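Local coordinates for transcriptional regulator, MarR/EmrR family (Clostridium acetobutylicum, PDB 3JW4), which probably binds DNA as a dimer to regulate transcription, like other members of the MarR/EmrR family, at residues R33-I47 and V111-E123. Numbering follows the deposited sequence. Where two conformers were deposited one is given.
Sequences RLAELGLNSQQGRMI and VEEFNNIFLEVEE
Phe-114 sits as a knob among Gln-43, Gly-44 and Ile-47 of helix 41-53 and Leu-34 at the end of helix 14-35. One ring face lies flat on Gly-44, whose CA sits over the ring centre in a CH-pi contact; where these two residues meet, the backbones come within 5.9 Å, CA to CA. Leu-39 crosses the ring at a slant, its CD2 3.2 Å from Phe-114 CZ, while Leu-34 runs at about a right angle to it and brings CD2 to 3.4 Å from Phe-114 CD1. Toward the C-terminal end of segment 33-47, Ile-47 CG2 presses tightly on Val-111 CG2, and Ile-47 also packs on Leu-81 of helix 74-83.

Charged groups flank this apolar centre. The Arg-45 chain bends at chi2 (66°) and again at chi3, laying its guanidinium flat on Phe-118 in a cation-pi stack, planes 7° apart and centres 3.8 Å apart; Thr-13 of the second subunit packs on both residues. Arg-33 slides past Ile-117, whose CG1 lies over one guanidinium face, and forms a salt bridge at the guanidinium edge: NH2 lies 2.8 Å from Glu-120 OE1, meeting it from above the carboxylate plane, and NH1 adds a weak bond to the same oxygen.

A Schellman motif with Gly-38 as C' residue ends helix 14-35, and the Asn-40/Gln-43 capping box starts helix 41-53. A water bonded to Asn-115 OD1 reaches Gly-44 O weakly. The axes of 41-47 and 111-123 cross at -119°. As in MarR proteins, helix 41-53, which opens the winged helix-turn-helix part, thus packs on helix 105-126, and the end of helix 14-35, like 105-126 a dimerisation helix, covers the same ring.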
ATOM      1  N   ARG B  33      11.804  -2.646 -11.571  1.00 32.14           N
ATOM      2  CA  ARG B  33      12.418  -1.848 -12.643  1.00 32.47           C
ATOM      3  C   ARG B  33      13.246  -0.639 -12.125  1.00 31.93           C
ATOM      4  O   ARG B  33      14.171  -0.136 -12.788  1.00 31.19           O
ATOM      5  CB  ARG B  33      11.336  -1.380 -13.617  1.00 33.19           C
ATOM      6  CG  ARG B  33      11.609  -1.833 -15.053  1.00 36.17           C
ATOM      7  CD  ARG B  33      10.449  -1.514 -15.995  1.00 38.60           C
ATOM      8  NE  ARG B  33      10.856  -0.621 -17.083  1.00 40.51           N
ATOM      9  CZ  ARG B  33      10.039  -0.155 -18.023  1.00 43.05           C
ATOM     10  NH1 ARG B  33      10.519   0.662 -18.953  1.00 44.77           N
ATOM     11  NH2 ARG B  33       8.751  -0.504 -18.049  1.00 43.14           N
ATOM     12  N   LEU B  34      12.904  -0.182 -10.929  1.00 31.07           N
ATOM     13  CA  LEU B  34      13.611   0.907 -10.295  1.00 30.56           C
ATOM     14  C   LEU B  34      14.832   0.390  -9.532  1.00 31.18           C
ATOM     15  O   LEU B  34      15.896   1.030  -9.547  1.00 30.01           O
ATOM     16  CB  LEU B  34      12.683   1.627  -9.327  1.00 29.72           C
ATOM     17  CG  LEU B  34      11.517   2.354  -9.980  1.00 28.69           C
ATOM     18  CD1 LEU B  34      10.462   2.655  -8.906  1.00 27.38           C
ATOM     19  CD2 LEU B  34      12.001   3.603 -10.693  1.00 25.25           C
ATOM     20  N   ALA B  35      14.643  -0.742  -8.845  1.00 31.43           N
ATOM     21  CA  ALA B  35      15.663  -1.366  -7.981  1.00 32.24           C
ATOM     22  C   ALA B  35      16.931  -1.674  -8.758  1.00 32.95           C
ATOM     23  O   ALA B  35      18.039  -1.586  -8.210  1.00 32.60           O
ATOM     24  CB  ALA B  35      15.121  -2.666  -7.338  1.00 32.00           C
ATOM     25  N   GLU B  36      16.767  -2.025 -10.031  1.00 33.56           N
ATOM     26  CA  GLU B  36      17.915  -2.250 -10.909  1.00 34.50           C
ATOM     27  C   GLU B  36      18.766  -0.982 -11.026  1.00 33.95           C
ATOM     28  O   GLU B  36      19.985  -1.054 -11.167  1.00 34.33           O
ATOM     29  CB  GLU B  36      17.480  -2.782 -12.296  1.00 34.65           C
ATOM     30  CG  GLU B  36      17.828  -4.242 -12.543  1.00 35.78           C
ATOM     31  CD  GLU B  36      16.963  -5.235 -11.771  1.00 36.86           C
ATOM     32  OE1 GLU B  36      15.715  -5.219 -11.959  1.00 39.54           O
ATOM     33  OE2 GLU B  36      17.528  -6.048 -11.003  1.00 30.47           O
ATOM     34  N   LEU B  37      18.126   0.168 -10.910  1.00 34.03           N
ATOM     35  CA  LEU B  37      18.827   1.464 -10.980  1.00 33.73           C
ATOM     36  C   LEU B  37      19.200   2.024  -9.615  1.00 33.32           C
ATOM     37  O   LEU B  37      19.456   3.213  -9.493  1.00 33.20           O
ATOM     38  CB  LEU B  37      17.964   2.497 -11.701  1.00 33.40           C
ATOM     39  CG  LEU B  37      17.291   2.020 -12.983  1.00 32.62           C
ATOM     40  CD1 LEU B  37      16.458   3.208 -13.551  1.00 35.57           C
ATOM     41  CD2 LEU B  37      18.330   1.496 -13.958  1.00 33.09           C
ATOM     42  N   GLY B  38      19.195   1.174  -8.589  1.00 33.21           N
ATOM     43  CA  GLY B  38      19.481   1.607  -7.221  1.00 32.54           C
ATOM     44  C   GLY B  38      18.592   2.731  -6.736  1.00 32.01           C
ATOM     45  O   GLY B  38      18.986   3.499  -5.840  1.00 31.68           O
ATOM     46  N   LEU B  39      17.394   2.818  -7.336  1.00 31.40           N
ATOM     47  CA  LEU B  39      16.384   3.808  -6.982  1.00 30.98           C
ATOM     48  C   LEU B  39      15.182   3.130  -6.344  1.00 29.65           C
ATOM     49  O   LEU B  39      15.082   1.877  -6.313  1.00 30.22           O
ATOM     50  CB  LEU B  39      15.909   4.537  -8.219  1.00 31.88           C
ATOM     51  CG  LEU B  39      16.884   5.460  -8.951  1.00 34.37           C
ATOM     52  CD1 LEU B  39      16.467   5.558 -10.442  1.00 35.75           C
ATOM     53  CD2 LEU B  39      16.934   6.845  -8.288  1.00 36.81           C
ATOM     54  N   ASN B  40      14.288   3.953  -5.813  1.00 26.64           N
ATOM     55  CA  ASN B  40      13.013   3.467  -5.325  1.00 25.51           C
ATOM     56  C   ASN B  40      11.953   4.510  -5.627  1.00 24.09           C
ATOM     57  O   ASN B  40      12.269   5.649  -5.964  1.00 22.65           O
ATOM     58  CB  ASN B  40      13.077   3.123  -3.836  1.00 25.46           C
ATOM     59  CG  ASN B  40      13.537   4.294  -2.995  1.00 26.22           C
ATOM     60  OD1 ASN B  40      12.786   5.227  -2.760  1.00 27.41           O
ATOM     61  ND2 ASN B  40      14.778   4.246  -2.542  1.00 28.92           N
ATOM     62  N   SER B  41      10.698   4.115  -5.521  1.00 23.23           N
ATOM     63  CA  SER B  41       9.606   4.955  -5.979  1.00 23.36           C
ATOM     64  C   SER B  41       9.422   6.247  -5.145  1.00 23.37           C
ATOM     65  O   SER B  41       8.970   7.279  -5.673  1.00 21.91           O
ATOM     66  CB  SER B  41       8.311   4.149  -6.010  1.00 23.54           C
ATOM     67  OG  SER B  41       7.964   3.793  -4.705  1.00 24.16           O
ATOM     68  N   GLN B  42       9.767   6.177  -3.865  1.00 22.65           N
ATOM     69  CA  GLN B  42       9.659   7.334  -2.995  1.00 24.44           C
ATOM     70  C   GLN B  42      10.678   8.434  -3.401  1.00 23.96           C
ATOM     71  O   GLN B  42      10.315   9.616  -3.477  1.00 22.69           O
ATOM     72  CB  GLN B  42       9.778   6.915  -1.524  1.00 25.33           C
ATOM     73  CG  GLN B  42      10.130   8.036  -0.555  1.00 30.14           C
ATOM     74  CD  GLN B  42       9.536   7.853   0.859  1.00 35.72           C
ATOM     75  OE1 GLN B  42       9.511   6.732   1.425  1.00 37.81           O
ATOM     76  NE2 GLN B  42       9.049   8.973   1.433  1.00 37.70           N
ATOM     77  N   GLN B  43      11.909   8.042  -3.695  1.00 23.77           N
ATOM     78  CA  GLN B  43      12.905   8.967  -4.236  1.00 24.92           C
ATOM     79  C   GLN B  43      12.441   9.594  -5.528  1.00 24.20           C
ATOM     80  O   GLN B  43      12.618  10.770  -5.723  1.00 23.04           O
ATOM     81  CB  GLN B  43      14.213   8.289  -4.569  1.00 25.07           C
ATOM     82  CG  GLN B  43      14.949   7.788  -3.404  1.00 28.79           C
ATOM     83  CD  GLN B  43      16.049   6.840  -3.848  1.00 30.52           C
ATOM     84  OE1 GLN B  43      15.926   6.168  -4.877  1.00 33.11           O
ATOM     85  NE2 GLN B  43      17.122   6.812  -3.107  1.00 29.07           N
ATOM     86  N   GLY B  44      11.873   8.778  -6.407  1.00 24.30           N
ATOM     87  CA  GLY B  44      11.341   9.244  -7.689  1.00 23.86           C
ATOM     88  C   GLY B  44      10.231  10.256  -7.551  1.00 24.11           C
ATOM     89  O   GLY B  44      10.261  11.296  -8.191  1.00 23.49           O
ATOM     90  N   ARG B  45       9.248   9.936  -6.717  1.00 24.24           N
ATOM     91  CA  ARG B  45       8.199  10.871  -6.339  1.00 24.91           C
ATOM     92  C   ARG B  45       8.734  12.190  -5.753  1.00 24.06           C
ATOM     93  O   ARG B  45       8.253  13.277  -6.089  1.00 24.05           O
ATOM     94  CB  ARG B  45       7.276  10.203  -5.303  1.00 25.97           C
ATOM     95  CG  ARG B  45       5.984   9.696  -5.833  1.00 30.02           C
ATOM     96  CD  ARG B  45       6.069   8.541  -6.826  1.00 34.69           C
ATOM     97  NE  ARG B  45       5.194   8.851  -7.971  1.00 39.29           N
ATOM     98  CZ  ARG B  45       4.449   7.991  -8.664  1.00 40.58           C
ATOM     99  NH1 ARG B  45       3.720   8.458  -9.676  1.00 41.19           N
ATOM    100  NH2 ARG B  45       4.416   6.694  -8.367  1.00 41.57           N
HETATM  101  N   MSE B  46       9.709  12.084  -4.859  1.00 23.79           N
HETATM  102  CA  MSE B  46      10.310  13.263  -4.241  0.70 24.25           C
HETATM  103  C   MSE B  46      11.006  14.128  -5.292  1.00 23.92           C
HETATM  104  O   MSE B  46      10.745  15.331  -5.369  1.00 24.60           O
HETATM  105  CB  MSE B  46      11.315  12.872  -3.152  0.70 24.76           C
HETATM  106  CG  MSE B  46      12.117  14.044  -2.627  0.70 26.65           C
HETATM  107 SE   MSE B  46      12.785  13.762  -0.838  0.60 34.85          SE
HETATM  108  CE  MSE B  46      11.084  13.503  -0.007  0.70 28.45           C
ATOM    109  N   ILE B  47      11.870  13.533  -6.099  1.00 22.73           N
ATOM    110  CA  ILE B  47      12.556  14.299  -7.147  1.00 22.58           C
ATOM    111  C   ILE B  47      11.556  14.947  -8.122  1.00 20.77           C
ATOM    112  O   ILE B  47      11.726  16.090  -8.498  1.00 18.33           O
ATOM    113  CB  ILE B  47      13.510  13.477  -7.994  1.00 22.97           C
ATOM    114  CG1 ILE B  47      14.588  12.841  -7.191  1.00 26.60           C
ATOM    115  CG2 ILE B  47      14.324  14.410  -8.937  1.00 27.82           C
ATOM    116  CD1 ILE B  47      15.501  12.006  -8.064  1.00 29.41           C
ATOM    117  N   VAL B 111      14.477  12.168 -13.388  1.00 17.61           N
ATOM    118  CA  VAL B 111      13.034  12.343 -13.275  1.00 18.06           C
ATOM    119  C   VAL B 111      12.362  11.718 -14.499  1.00 17.34           C
ATOM    120  O   VAL B 111      11.375  11.023 -14.393  1.00 16.21           O
ATOM    121  CB  VAL B 111      12.650  13.842 -13.216  1.00 18.78           C
ATOM    122  CG1 VAL B 111      11.211  14.053 -13.731  1.00 19.64           C
ATOM    123  CG2 VAL B 111      12.800  14.394 -11.796  1.00 21.46           C
ATOM    124  N   GLU B 112      12.938  11.952 -15.669  1.00 17.22           N
ATOM    125  CA  GLU B 112      12.332  11.489 -16.888  1.00 17.51           C
ATOM    126  C   GLU B 112      12.354   9.964 -16.969  1.00 18.08           C
ATOM    127  O   GLU B 112      11.356   9.365 -17.350  1.00 17.30           O
ATOM    128  CB  GLU B 112      12.979  12.122 -18.128  1.00 17.92           C
ATOM    129  CG  GLU B 112      12.098  11.939 -19.363  1.00 19.40           C
ATOM    130  CD  GLU B 112      12.780  12.330 -20.652  1.00 21.46           C
ATOM    131  OE1 GLU B 112      13.725  13.176 -20.643  1.00 21.60           O
ATOM    132  OE2 GLU B 112      12.364  11.762 -21.682  1.00 23.20           O
ATOM    133  N   GLU B 113      13.459   9.334 -16.588  1.00 18.73           N
ATOM    134  CA  GLU B 113      13.506   7.877 -16.570  1.00 20.64           C
ATOM    135  C   GLU B 113      12.504   7.311 -15.542  1.00 20.68           C
ATOM    136  O   GLU B 113      11.819   6.381 -15.884  1.00 19.51           O
ATOM    137  CB  GLU B 113      14.916   7.315 -16.328  1.00 21.54           C
ATOM    138  CG  GLU B 113      15.958   7.642 -17.435  1.00 25.37           C
ATOM    139  CD  GLU B 113      15.905   6.714 -18.672  1.00 30.01           C
ATOM    140  OE1 GLU B 113      14.977   5.871 -18.784  1.00 34.70           O
ATOM    141  OE2 GLU B 113      16.801   6.840 -19.549  1.00 33.06           O
ATOM    142  N   PHE B 114      12.402   7.907 -14.339  1.00 21.64           N
ATOM    143  CA  PHE B 114      11.366   7.554 -13.355  1.00 22.98           C
ATOM    144  C   PHE B 114       9.994   7.607 -14.028  1.00 22.40           C
ATOM    145  O   PHE B 114       9.290   6.622 -14.076  1.00 21.01           O
ATOM    146  CB  PHE B 114      11.313   8.507 -12.134  1.00 23.36           C
ATOM    147  CG  PHE B 114      12.176   8.096 -10.961  1.00 28.70           C
ATOM    148  CD1 PHE B 114      11.873   6.964 -10.206  1.00 30.00           C
ATOM    149  CD2 PHE B 114      13.269   8.895 -10.566  1.00 33.52           C
ATOM    150  CE1 PHE B 114      12.662   6.609  -9.110  1.00 33.61           C
ATOM    151  CE2 PHE B 114      14.078   8.547  -9.460  1.00 35.13           C
ATOM    152  CZ  PHE B 114      13.779   7.398  -8.731  1.00 34.82           C
ATOM    153  N   ASN B 115       9.643   8.782 -14.540  1.00 23.07           N
ATOM    154  CA  ASN B 115       8.350   8.996 -15.174  1.00 23.57           C
ATOM    155  C   ASN B 115       8.029   7.982 -16.255  1.00 23.60           C
ATOM    156  O   ASN B 115       6.908   7.488 -16.304  1.00 22.19           O
ATOM    157  CB  ASN B 115       8.225  10.417 -15.730  1.00 24.51           C
ATOM    158  CG  ASN B 115       8.072  11.451 -14.626  1.00 26.79           C
ATOM    159  OD1 ASN B 115       8.038  11.102 -13.443  1.00 31.43           O
ATOM    160  ND2 ASN B 115       8.012  12.725 -15.001  1.00 30.54           N
ATOM    161  N   ASN B 116       9.000   7.639 -17.095  1.00 23.25           N
ATOM    162  CA  ASN B 116       8.734   6.636 -18.129  1.00 24.10           C
ATOM    163  C   ASN B 116       8.384   5.265 -17.548  1.00 23.83           C
ATOM    164  O   ASN B 116       7.520   4.586 -18.076  1.00 22.48           O
ATOM    165  CB  ASN B 116       9.892   6.513 -19.108  1.00 25.43           C
ATOM    166  CG  ASN B 116      10.154   7.815 -19.843  1.00 27.98           C
ATOM    167  OD1 ASN B 116       9.232   8.579 -20.105  1.00 31.74           O
ATOM    168  ND2 ASN B 116      11.411   8.098 -20.123  1.00 33.21           N
ATOM    169  N   ILE B 117       9.041   4.871 -16.461  1.00 23.14           N
ATOM    170  CA  ILE B 117       8.728   3.611 -15.826  1.00 23.01           C
ATOM    171  C   ILE B 117       7.279   3.641 -15.325  1.00 23.92           C
ATOM    172  O   ILE B 117       6.495   2.734 -15.628  1.00 23.26           O
ATOM    173  CB  ILE B 117       9.725   3.285 -14.714  1.00 23.03           C
ATOM    174  CG1 ILE B 117      11.115   3.020 -15.330  1.00 21.32           C
ATOM    175  CG2 ILE B 117       9.275   2.063 -13.943  1.00 22.65           C
ATOM    176  CD1 ILE B 117      12.175   2.647 -14.306  1.00 20.71           C
ATOM    177  N   PHE B 118       6.906   4.717 -14.641  1.00 24.59           N
ATOM    178  CA  PHE B 118       5.539   4.863 -14.121  1.00 25.69           C
ATOM    179  C   PHE B 118       4.499   4.896 -15.238  1.00 26.25           C
ATOM    180  O   PHE B 118       3.390   4.377 -15.082  1.00 25.21           O
ATOM    181  CB  PHE B 118       5.395   6.116 -13.247  1.00 25.97           C
ATOM    182  CG  PHE B 118       6.272   6.125 -11.991  1.00 28.96           C
ATOM    183  CD1 PHE B 118       6.459   4.988 -11.234  1.00 30.93           C
ATOM    184  CD2 PHE B 118       6.852   7.319 -11.551  1.00 32.50           C
ATOM    185  CE1 PHE B 118       7.237   5.022 -10.063  1.00 33.49           C
ATOM    186  CE2 PHE B 118       7.648   7.372 -10.391  1.00 34.16           C
ATOM    187  CZ  PHE B 118       7.832   6.216  -9.638  1.00 34.68           C
ATOM    188  N   LEU B 119       4.852   5.499 -16.365  1.00 26.88           N
ATOM    189  CA  LEU B 119       3.947   5.564 -17.494  1.00 28.29           C
ATOM    190  C   LEU B 119       3.726   4.186 -18.177  1.00 28.97           C
ATOM    191  O   LEU B 119       2.600   3.885 -18.620  1.00 28.23           O
ATOM    192  CB  LEU B 119       4.445   6.567 -18.510  1.00 29.28           C
ATOM    193  CG  LEU B 119       3.352   7.133 -19.410  1.00 32.65           C
ATOM    194  CD1 LEU B 119       2.540   8.216 -18.651  1.00 33.96           C
ATOM    195  CD2 LEU B 119       3.960   7.677 -20.707  1.00 33.93           C
ATOM    196  N   GLU B 120       4.772   3.352 -18.255  1.00 28.63           N
ATOM    197  CA  GLU B 120       4.603   2.009 -18.818  1.00 29.25           C
ATOM    198  C   GLU B 120       3.740   1.154 -17.875  1.00 28.60           C
ATOM    199  O   GLU B 120       2.932   0.369 -18.337  1.00 28.23           O
ATOM    200  CB  GLU B 120       5.934   1.309 -19.104  1.00 29.61           C
ATOM    201  CG  GLU B 120       6.934   2.139 -19.972  1.00 32.59           C
ATOM    202  CD  GLU B 120       7.828   1.287 -20.896  1.00 36.50           C
ATOM    203  OE1 GLU B 120       7.981   0.061 -20.629  1.00 38.04           O
ATOM    204  OE2 GLU B 120       8.377   1.854 -21.886  1.00 36.07           O
ATOM    205  N   VAL B 121       3.923   1.314 -16.571  1.00 28.10           N
ATOM    206  CA  VAL B 121       3.101   0.604 -15.599  1.00 28.68           C
ATOM    207  C   VAL B 121       1.645   1.049 -15.718  1.00 28.23           C
ATOM    208  O   VAL B 121       0.739   0.220 -15.730  1.00 29.31           O
ATOM    209  CB  VAL B 121       3.621   0.766 -14.158  1.00 28.72           C
ATOM    210  CG1 VAL B 121       2.617   0.193 -13.139  1.00 29.65           C
ATOM    211  CG2 VAL B 121       4.988   0.078 -14.003  1.00 27.31           C
ATOM    212  N   GLU B 122       1.419   2.339 -15.857  1.00 27.62           N
ATOM    213  CA  GLU B 122       0.070   2.876 -16.033  1.00 27.25           C
ATOM    214  C   GLU B 122      -0.612   2.264 -17.249  1.00 27.39           C
ATOM    215  O   GLU B 122      -1.799   1.898 -17.203  1.00 27.79           O
ATOM    216  CB  GLU B 122       0.119   4.403 -16.177  1.00 26.91           C
ATOM    217  CG  GLU B 122      -1.225   5.090 -16.499  1.00 26.87           C
ATOM    218  CD  GLU B 122      -2.093   5.325 -15.275  1.00 27.28           C
ATOM    219  OE1 GLU B 122      -1.705   4.931 -14.155  1.00 28.82           O
ATOM    220  OE2 GLU B 122      -3.172   5.930 -15.425  1.00 29.93           O
ATOM    221  N   GLU B 123       0.127   2.175 -18.348  1.00 27.15           N
ATOM    222  CA  GLU B 123      -0.409   1.658 -19.592  1.00 26.92           C
ATOM    223  C   GLU B 123      -0.750   0.171 -19.486  1.00 25.47           C
ATOM    224  O   GLU B 123      -1.582  -0.311 -20.228  1.00 24.71           O
ATOM    225  CB  GLU B 123       0.562   1.915 -20.756  1.00 27.87           C
ATOM    226  CG  GLU B 123       0.430   3.347 -21.353  1.00 32.05           C
ATOM    227  CD  GLU B 123       1.661   3.846 -22.145  1.00 37.39           C
ATOM    228  OE1 GLU B 123       2.800   3.372 -21.889  1.00 39.60           O
ATOM    229  OE2 GLU B 123       1.483   4.738 -23.021  1.00 40.92           O
TER
HETATM  230  O   HOH W   1       8.151  11.742 -10.814  1.00 35.14           O